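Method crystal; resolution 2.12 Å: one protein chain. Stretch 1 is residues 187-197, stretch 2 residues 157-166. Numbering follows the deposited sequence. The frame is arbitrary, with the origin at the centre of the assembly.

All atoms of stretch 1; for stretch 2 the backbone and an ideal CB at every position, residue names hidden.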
# COMPACT_ATOMS: atom_id res chain seq x y z
N LYS B 187 13.14 7.96 -20.12
CA LYS B 187 12.53 7.32 -21.29
C LYS B 187 11.14 6.79 -20.97
O LYS B 187 10.22 6.93 -21.78
CB LYS B 187 13.42 6.19 -21.81
CG LYS B 187 14.76 6.64 -22.39
CD LYS B 187 15.69 5.46 -22.60
CE LYS B 187 17.14 5.91 -22.75
NZ LYS B 187 18.09 4.77 -22.79
N TRP B 188 11.00 6.18 -19.79
CA TRP B 188 9.71 5.69 -19.31
C TRP B 188 8.69 6.82 -19.18
O TRP B 188 7.52 6.63 -19.49
CB TRP B 188 9.88 4.97 -17.97
CG TRP B 188 8.59 4.76 -17.22
CD1 TRP B 188 7.74 3.70 -17.32
CD2 TRP B 188 8.01 5.65 -16.25
NE1 TRP B 188 6.67 3.86 -16.47
CE2 TRP B 188 6.81 5.05 -15.80
CE3 TRP B 188 8.39 6.89 -15.71
CZ2 TRP B 188 5.98 5.65 -14.85
CZ3 TRP B 188 7.56 7.48 -14.76
CH2 TRP B 188 6.37 6.86 -14.34
N PHE B 189 9.14 7.98 -18.71
CA PHE B 189 8.25 9.12 -18.50
C PHE B 189 7.71 9.65 -19.83
O PHE B 189 6.52 9.95 -19.94
CB PHE B 189 8.96 10.21 -17.68
CG PHE B 189 8.11 11.42 -17.37
CD1 PHE B 189 6.84 11.29 -16.80
CD2 PHE B 189 8.60 12.70 -17.62
CE1 PHE B 189 6.07 12.43 -16.50
CE2 PHE B 189 7.84 13.84 -17.33
CZ PHE B 189 6.57 13.70 -16.77
N GLU B 190 8.58 9.75 -20.84
CA GLU B 190 8.16 10.18 -22.17
C GLU B 190 7.19 9.18 -22.78
O GLU B 190 6.20 9.55 -23.40
CB GLU B 190 9.37 10.41 -23.09
CG GLU B 190 10.32 11.52 -22.63
CD GLU B 190 9.63 12.87 -22.46
OE1 GLU B 190 8.86 13.27 -23.36
OE2 GLU B 190 9.88 13.54 -21.43
N ARG B 191 7.49 7.89 -22.58
CA ARG B 191 6.66 6.79 -23.05
C ARG B 191 5.25 6.81 -22.45
O ARG B 191 4.27 6.67 -23.17
CB ARG B 191 7.36 5.46 -22.72
CG ARG B 191 6.75 4.22 -23.37
CD ARG B 191 7.56 2.97 -23.04
NE ARG B 191 8.95 3.06 -23.49
CZ ARG B 191 10.01 3.08 -22.69
NH1 ARG B 191 9.87 2.99 -21.37
NH2 ARG B 191 11.23 3.17 -23.21
N THR B 192 5.17 7.00 -21.13
CA THR B 192 3.91 6.92 -20.40
C THR B 192 3.02 8.14 -20.65
O THR B 192 1.80 8.01 -20.77
CB THR B 192 4.16 6.68 -18.88
OG1 THR B 192 4.98 5.52 -18.71
CG2 THR B 192 2.85 6.49 -18.12
N LYS B 193 3.64 9.32 -20.74
CA LYS B 193 2.94 10.53 -21.17
C LYS B 193 2.24 10.31 -22.51
O LYS B 193 1.04 10.59 -22.64
CB LYS B 193 3.90 11.72 -21.27
CG LYS B 193 4.25 12.36 -19.93
CD LYS B 193 5.01 13.68 -20.12
CE LYS B 193 6.46 13.44 -20.52
NZ LYS B 193 7.21 14.72 -20.71
N LYS B 194 2.98 9.80 -23.49
CA LYS B 194 2.42 9.51 -24.82
C LYS B 194 1.25 8.53 -24.75
O LYS B 194 0.26 8.69 -25.47
CB LYS B 194 3.51 8.97 -25.76
CG LYS B 194 4.51 10.02 -26.22
CD LYS B 194 5.51 9.44 -27.22
CE LYS B 194 6.48 10.50 -27.72
NZ LYS B 194 7.49 10.89 -26.69
N MET B 195 1.37 7.53 -23.88
CA MET B 195 0.30 6.57 -23.64
C MET B 195 -0.95 7.23 -23.06
O MET B 195 -2.07 6.82 -23.36
CB MET B 195 0.77 5.45 -22.71
CG MET B 195 1.77 4.49 -23.33
SD MET B 195 1.09 3.55 -24.71
CE MET B 195 -0.01 2.42 -23.85
N LEU B 196 -0.75 8.25 -22.23
CA LEU B 196 -1.84 8.85 -21.46
C LEU B 196 -2.43 10.13 -22.07
O LEU B 196 -3.46 10.61 -21.59
CB LEU B 196 -1.40 9.10 -20.01
CG LEU B 196 -1.17 7.87 -19.13
CD1 LEU B 196 -0.52 8.27 -17.81
CD2 LEU B 196 -2.47 7.10 -18.88
N GLU B 197 -1.80 10.67 -23.11
CA GLU B 197 -2.30 11.89 -23.75
C GLU B 197 -3.69 11.76 -24.38
O GLU B 197 -4.46 12.73 -24.35
CB GLU B 197 -1.30 12.46 -24.77
CG GLU B 197 -0.05 13.10 -24.16
CD GLU B 197 -0.31 14.33 -23.29
OE1 GLU B 197 -1.49 14.73 -23.10
OE2 GLU B 197 0.67 14.89 -22.77
N UNK B 157 3.65 -4.08 -20.63
CA UNK B 157 2.47 -3.24 -20.84
C UNK B 157 2.25 -2.26 -19.69
O UNK B 157 2.62 -2.54 -18.55
CB UNK B 157 1.23 -4.12 -21.02
N UNK B 158 1.64 -1.12 -20.00
CA UNK B 158 1.28 -0.13 -18.98
C UNK B 158 0.23 -0.69 -18.03
O UNK B 158 -0.70 -1.39 -18.46
CB UNK B 158 0.76 1.15 -19.63
N UNK B 159 0.38 -0.40 -16.74
CA UNK B 159 -0.56 -0.87 -15.71
C UNK B 159 -0.97 0.29 -14.80
O UNK B 159 -0.49 1.41 -14.95
CB UNK B 159 0.06 -2.00 -14.88
N UNK B 160 -1.87 0.01 -13.85
CA UNK B 160 -2.27 1.00 -12.85
C UNK B 160 -1.07 1.52 -12.05
O UNK B 160 -1.07 2.66 -11.58
CB UNK B 160 -3.31 0.39 -11.90
N UNK B 161 -0.04 0.67 -11.92
CA UNK B 161 1.19 1.04 -11.24
C UNK B 161 1.91 2.21 -11.93
O UNK B 161 2.36 3.13 -11.25
CB UNK B 161 2.12 -0.17 -11.16
N UNK B 162 2.00 2.17 -13.26
CA UNK B 162 2.56 3.28 -14.04
C UNK B 162 1.76 4.57 -13.86
O UNK B 162 2.34 5.65 -13.76
CB UNK B 162 2.61 2.91 -15.52
N UNK B 163 0.44 4.44 -13.82
CA UNK B 163 -0.46 5.59 -13.72
C UNK B 163 -0.29 6.35 -12.40
O UNK B 163 -0.21 7.58 -12.40
CB UNK B 163 -1.91 5.13 -13.87
N UNK B 164 -0.23 5.63 -11.27
CA UNK B 164 -0.06 6.30 -9.97
C UNK B 164 1.36 6.84 -9.74
O UNK B 164 1.52 7.93 -9.18
CB UNK B 164 -0.42 5.33 -8.84
N UNK B 165 2.36 6.08 -10.19
CA UNK B 165 3.76 6.50 -10.09
C UNK B 165 4.02 7.76 -10.94
O UNK B 165 4.72 8.68 -10.49
CB UNK B 165 4.68 5.36 -10.53
N UNK B 166 3.43 7.82 -12.14
CA UNK B 166 3.63 8.95 -13.05
C UNK B 166 3.14 10.29 -12.48
O UNK B 166 3.68 11.35 -12.83
CB UNK B 166 2.91 8.67 -14.37

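Position 157 has extended backbone angles, and its CA-to-CB bond points away from stretch 1, with nothing of that helix within 5.5 Å of the ideal CB. Many side chains would fit, polar ones included; it is Asn157, which makes no contact across.

At position 158 the chain is still extended, but CA-to-CB points toward stretch 1, and the ideal CB lies 4.5 Å from Met195 CE. The neighbouring surface, made by Thr192 CG2, Met195 and Leu196, is apolar and some way off, so a long, flexible apolar side chain suits best, methionine or leucine among them. Met158 extends with chi1 and chi2 both t, bringing SD to 3.8 Å from Met195 CB and CE to 3.9 Å from Leu196 CD2.

Position 159, just before the helix, is out of reach of stretch 1. Its place favours a capping residue such as Ser, Thr, Asp or Asn. Thr159 OG1 accepts a weak capping hydrogen bond from the backbone N of position 161 at 3.4 Å.

Positions 160 and 161, in the first turn, meet nothing of stretch 1, which leaves their choice open; they are Val160 and Ala161.

At position 162 CA-to-CB points sideways, yet the ideal CB is 4.3 Å from Trp188 NE1, a donor, and 4.4 Å from Thr192 CG2. A short acceptor is therefore attractive, with Asp or Asn as the natural candidates. Asp162 takes the bond: Trp188 NE1 donates to Asp162 OD1 at 2.9 Å, nearly straight at 169°, at the edge of the indole ring. Its other oxygen, Asp162 OD2, accepts from Thr159 N at 2.8 Å, tying the side chain back to the start of its own helix.

Position 163 points away, with Leu196 CD1 5.2 Å from the ideal CB; a branched or long apolar chain could still graze it. Ile163 does so, CG1 lying 4.3 Å from Leu196 CD2. Position 164 is out of reach and undetermined by stretch 1; it is Thr164.

Position 165 points toward stretch 1, its ideal CB 4.4 Å from Trp188 CH2, so an aliphatic residue suits. Ile165 places CG2 3.8 Å from Trp188 CH2.

Position 166 faces a hollow among Trp188, Phe189, Thr192 and Leu196, with Trp188 CH2 only 3.9 Å from the ideal CB. That closeness favours a compact apolar side chain, such as Val, Ala or Ile. Val166 is the knob in this hole: CG2 lies 3.7 Å from both Trp188 CH2 and Phe189 CD1, while CG1 reaches Leu196 CD1 at 3.9 Å.

Stretch 2 (157-166) NMTVADITIV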
# COMPACT_ATOMS: atom_id res chain seq x y z
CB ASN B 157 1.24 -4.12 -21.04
CG ASN B 157 1.42 -5.13 -22.17
OD1 ASN B 157 1.63 -4.76 -23.32
ND2 ASN B 157 1.33 -6.41 -21.83
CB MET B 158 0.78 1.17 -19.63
CG MET B 158 0.65 2.35 -18.67
SD MET B 158 -0.08 3.84 -19.40
CE MET B 158 -1.80 3.36 -19.54
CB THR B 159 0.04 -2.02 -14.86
OG1 THR B 159 1.22 -1.58 -14.19
CG2 THR B 159 0.37 -3.23 -15.74
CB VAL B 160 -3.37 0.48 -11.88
CG1 VAL B 160 -4.69 0.30 -12.61
CG2 VAL B 160 -2.94 -0.82 -11.19
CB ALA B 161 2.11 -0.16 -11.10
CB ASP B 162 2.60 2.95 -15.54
CG ASP B 162 3.45 1.74 -15.84
OD1 ASP B 162 4.69 1.87 -15.90
OD2 ASP B 162 2.87 0.66 -16.04
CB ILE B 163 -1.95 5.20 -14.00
CG1 ILE B 163 -2.09 4.60 -15.41
CG2 ILE B 163 -2.87 6.42 -13.83
CD1 ILE B 163 -3.50 4.15 -15.79
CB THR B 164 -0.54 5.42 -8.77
OG1 THR B 164 -0.30 6.12 -7.54
CG2 THR B 164 0.16 4.07 -8.74
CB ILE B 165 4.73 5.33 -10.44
CG1 ILE B 165 4.73 4.30 -9.30
CG2 ILE B 165 6.15 5.85 -10.70
CD1 ILE B 165 5.37 2.96 -9.64
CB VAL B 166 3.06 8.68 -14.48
CG1 VAL B 166 1.59 9.09 -14.60
CG2 VAL B 166 3.89 9.40 -15.54
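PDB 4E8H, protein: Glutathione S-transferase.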